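Putative iron-uptake ABC transport system,periplasmic iron-binding protein (PDB 3E13) binds ferric iron in the periplasm and probably delivers it to an ABC transporter for uptake. Local coordinates at residues A[17-22]-A[30-35]; A[57-62]-A[100-105]; A[80-83]-A[89-92]; A[150-153]-A[159-162]; A[204-209]-A[282-287]. One frame throughout, in Å; residues are numbered along the deposited sequence.

Contact 2 is the one beside the iron: its centre lies about 2 Å from the centre of the chain, and its Arg102 side chain comes within about 4 Å of the ferric ion. Contact 1 reaches the same sheet, its centre about 19 Å from that of contact 2. The side chain of His32 is about 13 Å from the bound iron ion. Contact 3 is nested in the chain loop that contact 2 closes and touches it directly, Lys101 CD lying 4.0 Å from Leu89 CD1. Contacts 4 and 5 sit on opposite sides of the chain's centre, their own centres about 32 Å apart; in contact 5 the side chain of Thr284 is about 8 Å from that of the iron ligand Tyr199.

Contact 1 (A[17-22]-A[30-35]); sequences EIIKKF and VNHTQA
Ile19 meets both Val30 and His32 within the beta-alpha-beta crossover that runs from strand 3-8 through helix 14-26 to strand 29-34. Its two branches divide the work. The CG2 methyl turns to Val30 and packs against CB at 3.7 Å. The longer branch goes to the imidazole: CD1 sits over one face of the His32 ring, 3.8 Å from the centroid and 20° off the ring normal, a CH-pi contact offset toward CD2. Holding CG1 beside the backbone N (chi1 -75°) lets Ile19 send one branch to each partner.

One turn farther along the helix, Phe22 adds a smaller contact on Val30, and its ring also meets Phe253 and Phe256 edge-to-face. Strand 3-8, the parallel neighbour of 29-34 in the sheet, brings Ile6 against both Val30 and His32. The helix and strand segments run nearly antiparallel, 160° between their directions, with axes 9.9 Å apart at closest approach. At the Phe22 end, CD2 of that ring lies 3.9 Å from Val30 CG2.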
# COMPACT_ATOMS: atom_id res chain seq x y z
N GLU A 17 -6.22 11.70 -13.28
CA GLU A 17 -6.95 11.28 -14.48
C GLU A 17 -8.29 10.64 -14.07
O GLU A 17 -9.35 10.87 -14.71
CB GLU A 17 -6.15 10.29 -15.35
CG GLU A 17 -7.01 9.63 -16.45
CD GLU A 17 -6.33 8.66 -17.44
OE1 GLU A 17 -5.30 8.05 -17.13
OE2 GLU A 17 -6.87 8.50 -18.56
N ILE A 18 -8.24 9.76 -13.06
CA ILE A 18 -9.43 9.05 -12.61
C ILE A 18 -10.48 10.03 -12.13
O ILE A 18 -11.65 9.90 -12.44
CB ILE A 18 -9.05 7.98 -11.51
CG1 ILE A 18 -8.17 6.90 -12.17
CG2 ILE A 18 -10.27 7.50 -10.78
CD1 ILE A 18 -7.58 5.91 -11.22
N ILE A 19 -10.05 11.04 -11.39
CA ILE A 19 -10.96 11.98 -10.82
C ILE A 19 -11.60 12.81 -11.94
O ILE A 19 -12.79 13.05 -11.91
CB ILE A 19 -10.24 12.83 -9.75
CG1 ILE A 19 -10.03 11.97 -8.46
CG2 ILE A 19 -11.03 14.11 -9.48
CD1 ILE A 19 -8.97 12.51 -7.54
N LYS A 20 -10.82 13.21 -12.92
CA LYS A 20 -11.33 13.97 -14.07
C LYS A 20 -12.37 13.17 -14.80
O LYS A 20 -13.45 13.69 -15.15
CB LYS A 20 -10.19 14.29 -15.04
CG LYS A 20 -9.39 15.50 -14.67
CD LYS A 20 -8.64 16.02 -15.92
CE LYS A 20 -7.15 16.23 -15.65
NZ LYS A 20 -6.54 17.02 -16.75
N LYS A 21 -12.11 11.88 -14.96
CA LYS A 21 -13.10 11.03 -15.58
C LYS A 21 -14.39 10.96 -14.79
O LYS A 21 -15.46 10.94 -15.39
CB LYS A 21 -12.54 9.67 -15.86
CG LYS A 21 -11.53 9.70 -16.97
CD LYS A 21 -10.87 8.38 -17.13
CE LYS A 21 -11.43 7.64 -18.26
NZ LYS A 21 -11.23 8.34 -19.61
N PHE A 22 -14.32 10.94 -13.45
CA PHE A 22 -15.54 10.95 -12.65
C PHE A 22 -16.34 12.25 -12.84
O PHE A 22 -17.59 12.24 -12.95
CB PHE A 22 -15.17 10.75 -11.16
CG PHE A 22 -16.34 10.70 -10.23
CD1 PHE A 22 -17.13 9.57 -10.17
CD2 PHE A 22 -16.68 11.81 -9.46
CE1 PHE A 22 -18.22 9.51 -9.35
CE2 PHE A 22 -17.76 11.76 -8.62
CZ PHE A 22 -18.52 10.64 -8.55
N VAL A 30 -15.08 17.37 -7.75
CA VAL A 30 -14.31 16.72 -6.68
C VAL A 30 -13.31 17.73 -6.09
O VAL A 30 -12.61 18.41 -6.81
CB VAL A 30 -13.55 15.53 -7.19
CG1 VAL A 30 -12.63 14.95 -6.13
CG2 VAL A 30 -14.52 14.50 -7.66
N ASN A 31 -13.35 17.87 -4.77
CA ASN A 31 -12.36 18.62 -4.00
C ASN A 31 -11.41 17.58 -3.39
O ASN A 31 -11.83 16.85 -2.50
CB ASN A 31 -13.04 19.41 -2.89
CG ASN A 31 -14.02 20.42 -3.43
OD1 ASN A 31 -13.71 21.07 -4.39
ND2 ASN A 31 -15.22 20.53 -2.83
N HIS A 32 -10.19 17.51 -3.89
CA HIS A 32 -9.26 16.46 -3.55
C HIS A 32 -8.21 17.02 -2.61
O HIS A 32 -7.48 17.96 -2.95
CB HIS A 32 -8.61 15.94 -4.84
CG HIS A 32 -7.73 14.73 -4.65
ND1 HIS A 32 -6.40 14.74 -5.01
CD2 HIS A 32 -8.00 13.48 -4.24
CE1 HIS A 32 -5.87 13.56 -4.76
NE2 HIS A 32 -6.82 12.76 -4.31
N THR A 33 -8.17 16.48 -1.38
CA THR A 33 -7.18 16.86 -0.38
C THR A 33 -6.23 15.69 -0.15
O THR A 33 -6.66 14.64 0.27
CB THR A 33 -7.92 17.22 0.90
OG1 THR A 33 -8.65 18.45 0.73
CG2 THR A 33 -6.95 17.54 2.02
N GLN A 34 -4.94 15.87 -0.41
CA GLN A 34 -3.93 14.83 -0.23
C GLN A 34 -3.01 15.21 0.93
O GLN A 34 -2.52 16.33 0.99
CB GLN A 34 -3.12 14.65 -1.49
CG GLN A 34 -2.08 13.56 -1.44
CD GLN A 34 -1.38 13.36 -2.77
OE1 GLN A 34 -2.04 13.19 -3.81
NE2 GLN A 34 -0.05 13.39 -2.75
N ALA A 35 -2.77 14.25 1.80
CA ALA A 35 -1.84 14.39 2.90
C ALA A 35 -1.47 13.02 3.41
O ALA A 35 -2.01 12.00 2.94
CB ALA A 35 -2.44 15.20 4.02

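Contact 2 (A[57-62]-A[100-105])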
# COMPACT_ATOMS: atom_id res chain seq x y z
N ILE A 57 -9.62 7.86 1.27
CA ILE A 57 -8.88 6.90 0.44
C ILE A 57 -7.49 6.69 1.04
O ILE A 57 -6.81 7.67 1.43
CB ILE A 57 -8.72 7.38 -1.03
CG1 ILE A 57 -10.00 7.87 -1.59
CG2 ILE A 57 -8.21 6.19 -1.89
CD1 ILE A 57 -9.89 8.38 -3.06
N THR A 58 -7.06 5.43 1.15
CA THR A 58 -5.72 5.09 1.68
C THR A 58 -4.98 4.24 0.68
O THR A 58 -5.55 3.74 -0.31
CB THR A 58 -5.79 4.28 2.96
OG1 THR A 58 -6.26 2.97 2.62
CG2 THR A 58 -6.72 4.89 4.00
N ALA A 59 -3.69 4.06 0.97
CA ALA A 59 -2.87 3.13 0.27
C ALA A 59 -2.49 1.97 1.21
O ALA A 59 -1.42 1.38 1.12
CB ALA A 59 -1.63 3.86 -0.25
N ASP A 60 -3.38 1.68 2.14
CA ASP A 60 -3.08 0.78 3.26
C ASP A 60 -4.32 0.28 3.97
O ASP A 60 -5.23 1.06 4.31
CB ASP A 60 -2.16 1.50 4.24
CG ASP A 60 -1.90 0.72 5.45
OD1 ASP A 60 -2.22 1.22 6.60
OD2 ASP A 60 -1.32 -0.38 5.39
N ILE A 61 -4.35 -1.01 4.24
CA ILE A 61 -5.46 -1.59 5.02
C ILE A 61 -5.54 -1.00 6.42
O ILE A 61 -6.63 -0.67 6.88
CB ILE A 61 -5.41 -3.16 5.11
CG1 ILE A 61 -6.57 -3.72 5.96
CG2 ILE A 61 -4.05 -3.68 5.66
CD1 ILE A 61 -7.97 -3.32 5.53
N SER A 62 -4.39 -0.88 7.08
CA SER A 62 -4.45 -0.56 8.51
C SER A 62 -4.98 0.85 8.76
O SER A 62 -5.71 1.07 9.72
CB SER A 62 -3.09 -0.80 9.20
OG SER A 62 -2.68 -2.17 9.04
N THR A 100 -7.42 -1.68 -5.00
CA THR A 100 -6.29 -2.38 -5.62
C THR A 100 -5.61 -3.27 -4.61
O THR A 100 -5.77 -3.10 -3.40
CB THR A 100 -5.19 -1.43 -6.15
OG1 THR A 100 -4.59 -0.75 -5.04
CG2 THR A 100 -5.68 -0.39 -7.06
N LYS A 101 -4.77 -4.18 -5.12
CA LYS A 101 -3.80 -4.90 -4.34
C LYS A 101 -2.39 -4.48 -4.77
O LYS A 101 -2.14 -4.05 -5.91
CB LYS A 101 -3.92 -6.44 -4.52
CG LYS A 101 -5.16 -7.01 -3.89
CD LYS A 101 -5.56 -8.37 -4.55
CE LYS A 101 -4.66 -9.50 -4.11
NZ LYS A 101 -4.96 -10.79 -4.89
N ARG A 102 -1.46 -4.62 -3.84
CA ARG A 102 -0.03 -4.40 -4.08
C ARG A 102 0.77 -5.36 -3.20
O ARG A 102 0.29 -5.81 -2.20
CB ARG A 102 0.35 -2.92 -3.82
CG ARG A 102 -0.07 -2.41 -2.43
CD ARG A 102 -1.43 -1.64 -2.41
NE ARG A 102 -1.40 -0.46 -3.25
CZ ARG A 102 -0.75 0.69 -3.02
NH1 ARG A 102 -0.03 0.84 -1.93
NH2 ARG A 102 -0.86 1.70 -3.86
N ALA A 103 1.99 -5.71 -3.59
CA ALA A 103 2.81 -6.64 -2.86
C ALA A 103 4.09 -5.91 -2.38
O ALA A 103 4.68 -5.16 -3.16
CB ALA A 103 3.17 -7.83 -3.75
N ARG A 104 4.48 -6.14 -1.12
CA ARG A 104 5.67 -5.54 -0.58
C ARG A 104 6.78 -6.60 -0.70
O ARG A 104 6.77 -7.64 -0.01
CB ARG A 104 5.46 -5.05 0.85
CG ARG A 104 6.54 -4.09 1.30
CD ARG A 104 6.05 -3.11 2.29
NE ARG A 104 7.00 -2.03 2.57
CZ ARG A 104 7.21 -0.97 1.79
NH1 ARG A 104 6.57 -0.86 0.64
NH2 ARG A 104 8.09 -0.02 2.10
N ILE A 105 7.71 -6.32 -1.60
CA ILE A 105 8.74 -7.28 -1.98
C ILE A 105 10.11 -6.81 -1.62
O ILE A 105 10.28 -5.72 -1.03
CB ILE A 105 8.62 -7.63 -3.50
CG1 ILE A 105 8.70 -6.39 -4.40
CG2 ILE A 105 7.21 -8.31 -3.73
CD1 ILE A 105 10.07 -5.76 -4.51
O HOH W 1 0.01 -0.88 0.34
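Ala59 faces the guanidinium of Arg102 just after strand 55-58 has ended. One residue earlier, Thr58 OG1 donates to the carbonyl oxygen of Asp60 at 2.8 Å, approaching from above the carbonyl plane, 38° out of it, a bond that spans the link from strand to helix.

At Ala59 itself, CA lies over one face of the guanidinium, and CB is 3.8 Å from Arg102 NH1. The carbonyl oxygen Ala59 O is also near NH1, but the angle is poor for a direct bond. A water does the joining: it donates to Ala59 O at 2.8 Å and accepts from Arg102 NH1 at 2.8 Å, sitting in the guanidinium plane at its edge. Arg102 reaches this place from strand 97-109 by a bent chain, its CG tucked between the backbone N and the carbonyl carbon (chi1 54°) and further bends at chi2 and chi3.

Arg102 thus lies beside the iron site, on a strand of the antiparallel sheet that probably contains the hinge of this periplasmic binding protein. Its side chain is about 4 Å from the bound ferric ion and about 3 Å from those of Tyr12 and Tyr199, two of the iron ligands; a positive charge here would be expected to favour phenolate oxygens. Arg102 NH2 also makes a salt bridge to Glu272.

Next in the chain, Asp60 turns from the arginine and is the N-cap of helix 61-69. Its OD1 accepts from Asn63 N, while OD2 is hydrogen-bonded to Thr146 OG1 and Asn234 ND2.

Contact 3 (A[80-83]-A[89-92]); sequences YLEE and LRDK
The loop between helix 79-84 and strand 97-109 folds back on the last turn of that helix, and Arg90 is the side chain that makes the return contact. Its guanidinium lies flat against Glu82: the CA of Glu82 stands 3.3 Å above the plane, displaced toward the rim. Glu82 CB and CG continue alongside, CB at 3.9 Å from Arg90 NH2 and CG at 4.0 Å from NH1. The two side chains cross at about a right angle.

A weak bond joins them through the backbone: Arg90 NH2 donates to Glu82 O at 3.1 Å, with a bent N-H...O angle of 123°. The stronger grip comes from just beyond the helix, where Ile85 O accepts from Arg90 NE. The acid itself is not in a salt bridge with the arginine, since Glu82 OE1 and Arg90 NH1 remain 4.9 Å apart, though the opposite charges may still attract. With CG between the backbone N and the carbonyl carbon (chi1 55°), the arginine chain runs extended from CG to NE and lays the guanidinium on the helix.

On strand 97-109, Phe97 touches both Leu81 from the helix and Arg90 from the loop, while Leu89 packs on Ala98 and Lys101 of the same strand.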
# COMPACT_ATOMS: atom_id res chain seq x y z
N TYR A 80 -22.97 -3.38 -6.30
CA TYR A 80 -21.89 -3.24 -7.25
C TYR A 80 -20.56 -3.60 -6.56
O TYR A 80 -19.80 -4.45 -7.06
CB TYR A 80 -21.84 -1.83 -7.84
CG TYR A 80 -20.94 -1.76 -9.04
CD1 TYR A 80 -19.60 -1.35 -8.94
CD2 TYR A 80 -21.39 -2.15 -10.31
CE1 TYR A 80 -18.76 -1.35 -10.01
CE2 TYR A 80 -20.55 -2.09 -11.39
CZ TYR A 80 -19.22 -1.75 -11.24
OH TYR A 80 -18.39 -1.67 -12.31
N LEU A 81 -20.29 -2.99 -5.40
CA LEU A 81 -19.06 -3.28 -4.70
C LEU A 81 -18.98 -4.75 -4.25
O LEU A 81 -17.90 -5.36 -4.27
CB LEU A 81 -18.90 -2.34 -3.48
CG LEU A 81 -18.79 -0.85 -3.73
CD1 LEU A 81 -18.70 -0.10 -2.40
CD2 LEU A 81 -17.51 -0.49 -4.59
N GLU A 82 -20.11 -5.33 -3.83
CA GLU A 82 -20.10 -6.66 -3.30
C GLU A 82 -19.96 -7.66 -4.44
O GLU A 82 -19.42 -8.73 -4.26
CB GLU A 82 -21.37 -6.93 -2.44
CG GLU A 82 -21.33 -6.05 -1.20
CD GLU A 82 -22.58 -6.09 -0.37
OE1 GLU A 82 -22.58 -5.41 0.65
OE2 GLU A 82 -23.53 -6.83 -0.72
N GLU A 83 -20.39 -7.30 -5.62
CA GLU A 83 -20.27 -8.24 -6.76
C GLU A 83 -18.84 -8.33 -7.24
O GLU A 83 -18.34 -9.41 -7.64
CB GLU A 83 -21.18 -7.84 -7.89
CG GLU A 83 -21.07 -8.82 -9.09
CD GLU A 83 -22.30 -8.90 -9.92
OE1 GLU A 83 -23.41 -8.80 -9.34
OE2 GLU A 83 -22.15 -9.02 -11.16
N LEU A 89 -11.53 -8.92 0.75
CA LEU A 89 -10.90 -7.65 0.40
C LEU A 89 -11.81 -6.47 0.72
O LEU A 89 -11.63 -5.36 0.19
CB LEU A 89 -10.50 -7.62 -1.08
CG LEU A 89 -9.38 -8.62 -1.33
CD1 LEU A 89 -9.13 -8.85 -2.80
CD2 LEU A 89 -8.02 -8.16 -0.75
N ARG A 90 -12.80 -6.71 1.55
CA ARG A 90 -13.68 -5.62 2.02
C ARG A 90 -14.11 -5.91 3.46
O ARG A 90 -14.06 -7.05 3.91
CB ARG A 90 -14.85 -5.40 1.07
CG ARG A 90 -15.73 -6.65 0.76
CD ARG A 90 -16.90 -6.27 -0.15
NE ARG A 90 -17.33 -7.41 -0.95
CZ ARG A 90 -18.16 -8.34 -0.51
NH1 ARG A 90 -18.66 -8.28 0.71
NH2 ARG A 90 -18.51 -9.36 -1.33
N ASP A 91 -14.52 -4.87 4.20
CA ASP A 91 -14.92 -5.01 5.59
C ASP A 91 -16.20 -5.82 5.72
O ASP A 91 -17.17 -5.57 5.02
CB ASP A 91 -15.23 -3.59 6.08
CG ASP A 91 -15.59 -3.50 7.57
OD1 ASP A 91 -15.22 -4.39 8.37
OD2 ASP A 91 -16.20 -2.50 8.01
N LYS A 92 -16.21 -6.77 6.67
CA LYS A 92 -17.43 -7.49 6.96
C LYS A 92 -18.54 -6.53 7.37
O LYS A 92 -19.70 -6.75 7.06
CB LYS A 92 -17.16 -8.55 8.03
CG LYS A 92 -16.86 -8.01 9.38
CD LYS A 92 -16.79 -9.11 10.46
CE LYS A 92 -16.82 -8.48 11.86
NZ LYS A 92 -16.93 -9.52 12.92

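Contact 4 (A[150-153]-A[159-162]); sequences SIIA and EAKA
Ile152 presses its CG1 against the methyl of Ala160, the CB atom lying only 3.4 Å away, tighter than an ordinary carbon-carbon contact. The pair joins two consecutive helices, 142-155 and 157-170, connected by a one-residue link: the first helix ends, the chain turns sharply, and the second sets off at once. With so short a connection the helices come very close here, the CA atoms of Ile152 and Ala160 being 5.4 Å apart. The small alanine side chain suits that spacing: with only a methyl on Ala160, the two backbones come close, and the same CB is also 4.1 Å from Ile152 N.

Ile151 adds a second contact. Its CG2 branch, held anti to the backbone N while CG1 lies beside that nitrogen (chi1 -67°), reaches Ala160 CA at 4.0 Å. So Ala160 is met by neighbouring isoleucines through different branches, CG1 from Ile152 and CG2 from Ile151. The contact is wholly apolar between the two segments, and the three residues are buried.

Helix 305-315 packs on this pair of helices as well, with Ile311 touching both Ile152 and Ala160, and Glu307 also against Ile152. The side chain of the iron ligand Tyr143, in the first turn of helix 142-155, is about 12 Å from that of Ile151. Less buried than these, Glu159 offers the aliphatic part of its chain, and its CG lies 4.3 Å from Ile151 CG2.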
# COMPACT_ATOMS: atom_id res chain seq x y z
N SER A 150 1.74 -7.68 9.91
CA SER A 150 1.61 -9.01 9.29
C SER A 150 2.54 -10.05 9.88
O SER A 150 2.20 -11.25 9.95
CB SER A 150 1.80 -8.96 7.76
OG SER A 150 3.12 -8.88 7.32
N ILE A 151 3.74 -9.62 10.26
CA ILE A 151 4.70 -10.52 10.93
C ILE A 151 4.20 -10.91 12.33
O ILE A 151 4.33 -12.06 12.77
CB ILE A 151 6.07 -9.87 10.93
CG1 ILE A 151 6.59 -9.77 9.49
CG2 ILE A 151 7.05 -10.66 11.75
CD1 ILE A 151 7.85 -8.87 9.33
N ILE A 152 3.65 -9.94 13.08
CA ILE A 152 3.01 -10.25 14.35
C ILE A 152 1.92 -11.29 14.12
O ILE A 152 1.82 -12.29 14.83
CB ILE A 152 2.42 -9.02 15.06
CG1 ILE A 152 3.50 -8.00 15.41
CG2 ILE A 152 1.68 -9.47 16.30
CD1 ILE A 152 2.95 -6.62 15.80
N ALA A 153 1.07 -11.04 13.15
CA ALA A 153 -0.07 -11.91 12.93
C ALA A 153 0.38 -13.34 12.54
O ALA A 153 -0.25 -14.33 12.98
CB ALA A 153 -0.98 -11.33 11.87
N GLU A 159 8.98 -12.74 17.53
CA GLU A 159 9.64 -12.70 16.24
C GLU A 159 9.55 -11.30 15.65
O GLU A 159 10.50 -10.81 15.14
CB GLU A 159 9.00 -13.68 15.26
CG GLU A 159 9.42 -13.57 13.80
CD GLU A 159 10.91 -13.71 13.56
OE1 GLU A 159 11.41 -13.07 12.59
OE2 GLU A 159 11.57 -14.42 14.35
N ALA A 160 8.39 -10.65 15.76
CA ALA A 160 8.23 -9.27 15.27
C ALA A 160 9.24 -8.31 15.86
O ALA A 160 9.83 -7.51 15.12
CB ALA A 160 6.80 -8.75 15.50
N LYS A 161 9.48 -8.37 17.17
CA LYS A 161 10.39 -7.43 17.81
C LYS A 161 11.79 -7.75 17.36
O LYS A 161 12.57 -6.86 17.07
CB LYS A 161 10.28 -7.49 19.32
CG LYS A 161 11.12 -6.45 20.00
CD LYS A 161 10.88 -6.46 21.49
CE LYS A 161 11.88 -5.55 22.18
NZ LYS A 161 11.71 -5.61 23.67
N ALA A 162 12.16 -9.03 17.33
CA ALA A 162 13.48 -9.41 16.88
C ALA A 162 13.74 -8.97 15.42
O ALA A 162 14.85 -8.52 15.09
CB ALA A 162 13.67 -10.86 17.04

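Contact 5 (A[204-209]-A[282-287]); sequences LKNSKN and SQTVKD
Asn206 ND2 is gripped by two acceptors, the hydroxyl of Thr284 across the contact and the carbonyl oxygen of Gly202 four residues earlier, in helix 198-205. The bond to Thr284 OG1 measures 3.1 Å and is fairly straight, 160° at the hydrogen, with the hydroxyl oxygen 15° out of the amide plane. With both bonds on ND2, the amide's rotation is probably fixed.

The two side chains come at each other from opposite directions. Thr284 holds OG1 beside its backbone N, chi1 -69°, and the methyl CG2 then packs 3.6 Å from the same ND2. The bond thus has an apolar neighbour on the threonine side, although Asn206 itself is exposed.

Each partner sits at a helix boundary. Asn206 follows the end of helix 198-205, and the chain beyond it makes an ST turn in which Ser207 OG accepts from Asn209 N at 3.0 Å. Thr284 is in the first turn of helix 283-288, where Ser282 is the N-cap and takes a weak bond from Val285 N, 3.5 Å to its OG; that OG is also hydrogen-bonded to Thr267 O.

Tyr271 touches Asn206, Ser282 and Thr284. Helix 198-205, which carries the iron ligands Tyr199 and Tyr200, is thus joined at its C-terminal end to the start of helix 283-288, and helix 260-268 packs against the latter through Thr267 and Val285.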
# COMPACT_ATOMS: atom_id res chain seq x y z
N LEU A 204 8.40 3.47 -12.14
CA LEU A 204 9.74 3.90 -12.49
C LEU A 204 10.08 3.53 -13.92
O LEU A 204 10.58 4.33 -14.69
CB LEU A 204 10.77 3.37 -11.48
CG LEU A 204 10.72 3.92 -10.05
CD1 LEU A 204 11.52 3.04 -9.12
CD2 LEU A 204 11.23 5.36 -10.03
N LYS A 205 9.90 2.24 -14.27
CA LYS A 205 10.21 1.78 -15.62
C LYS A 205 9.50 2.49 -16.75
O LYS A 205 10.00 2.53 -17.86
CB LYS A 205 9.97 0.27 -15.73
CG LYS A 205 10.92 -0.59 -14.98
CD LYS A 205 10.52 -2.07 -15.02
CE LYS A 205 10.75 -2.71 -16.35
NZ LYS A 205 12.21 -2.78 -16.68
N ASN A 206 8.29 2.98 -16.48
CA ASN A 206 7.47 3.69 -17.44
C ASN A 206 7.40 5.22 -17.28
O ASN A 206 6.59 5.88 -17.98
CB ASN A 206 6.08 3.11 -17.41
CG ASN A 206 6.05 1.69 -17.92
OD1 ASN A 206 6.01 1.46 -19.15
ND2 ASN A 206 6.05 0.72 -16.99
N SER A 207 8.26 5.75 -16.43
CA SER A 207 8.26 7.18 -16.13
C SER A 207 8.65 8.02 -17.33
O SER A 207 9.46 7.60 -18.15
CB SER A 207 9.19 7.40 -14.98
OG SER A 207 9.20 8.80 -14.59
N LYS A 208 8.09 9.22 -17.38
CA LYS A 208 8.51 10.23 -18.34
C LYS A 208 9.80 10.93 -17.90
O LYS A 208 10.34 11.73 -18.64
CB LYS A 208 7.43 11.26 -18.61
CG LYS A 208 6.03 10.80 -19.02
CD LYS A 208 6.01 9.83 -20.12
CE LYS A 208 4.53 9.61 -20.61
NZ LYS A 208 3.61 10.76 -20.34
N ASN A 209 10.30 10.61 -16.72
CA ASN A 209 11.59 11.07 -16.27
C ASN A 209 12.63 10.00 -16.57
O ASN A 209 12.62 8.97 -15.94
CB ASN A 209 11.49 11.37 -14.77
CG ASN A 209 12.83 11.75 -14.13
OD1 ASN A 209 13.87 11.77 -14.78
ND2 ASN A 209 12.80 12.05 -12.82
N SER A 282 -1.60 -5.12 -16.81
CA SER A 282 -0.81 -4.40 -17.77
C SER A 282 0.46 -5.23 -18.03
O SER A 282 0.82 -6.12 -17.24
CB SER A 282 -0.40 -3.04 -17.24
OG SER A 282 0.40 -3.19 -16.10
N GLN A 283 1.10 -4.98 -19.17
CA GLN A 283 2.22 -5.84 -19.56
C GLN A 283 3.41 -5.74 -18.59
O GLN A 283 4.07 -6.74 -18.30
CB GLN A 283 2.72 -5.49 -20.98
CG GLN A 283 1.65 -5.34 -22.01
CD GLN A 283 0.58 -6.38 -21.97
OE1 GLN A 283 -0.65 -6.02 -22.02
NE2 GLN A 283 0.95 -7.64 -21.90
N THR A 284 3.66 -4.55 -18.07
CA THR A 284 4.69 -4.35 -17.05
C THR A 284 4.40 -5.18 -15.82
O THR A 284 5.28 -5.80 -15.23
CB THR A 284 4.71 -2.87 -16.68
OG1 THR A 284 5.20 -2.11 -17.80
CG2 THR A 284 5.63 -2.58 -15.58
N VAL A 285 3.15 -5.20 -15.40
CA VAL A 285 2.81 -5.95 -14.20
C VAL A 285 2.92 -7.48 -14.48
O VAL A 285 3.34 -8.22 -13.64
CB VAL A 285 1.38 -5.58 -13.71
CG1 VAL A 285 0.92 -6.43 -12.59
CG2 VAL A 285 1.36 -4.09 -13.28
N LYS A 286 2.54 -7.94 -15.65
CA LYS A 286 2.77 -9.33 -15.98
C LYS A 286 4.24 -9.71 -15.89
O LYS A 286 4.58 -10.79 -15.44
CB LYS A 286 2.29 -9.60 -17.41
CG LYS A 286 0.78 -9.47 -17.60
CD LYS A 286 0.38 -9.75 -19.06
CE LYS A 286 -1.16 -9.82 -19.20
NZ LYS A 286 -1.85 -10.69 -18.14
N ASP A 287 5.09 -8.76 -16.25
CA ASP A 287 6.56 -9.01 -16.20
C ASP A 287 7.10 -9.11 -14.78
O ASP A 287 8.24 -9.59 -14.59
CB ASP A 287 7.28 -7.89 -16.97
CG ASP A 287 7.42 -8.18 -18.45
OD1 ASP A 287 7.85 -7.24 -19.14
OD2 ASP A 287 7.12 -9.28 -18.94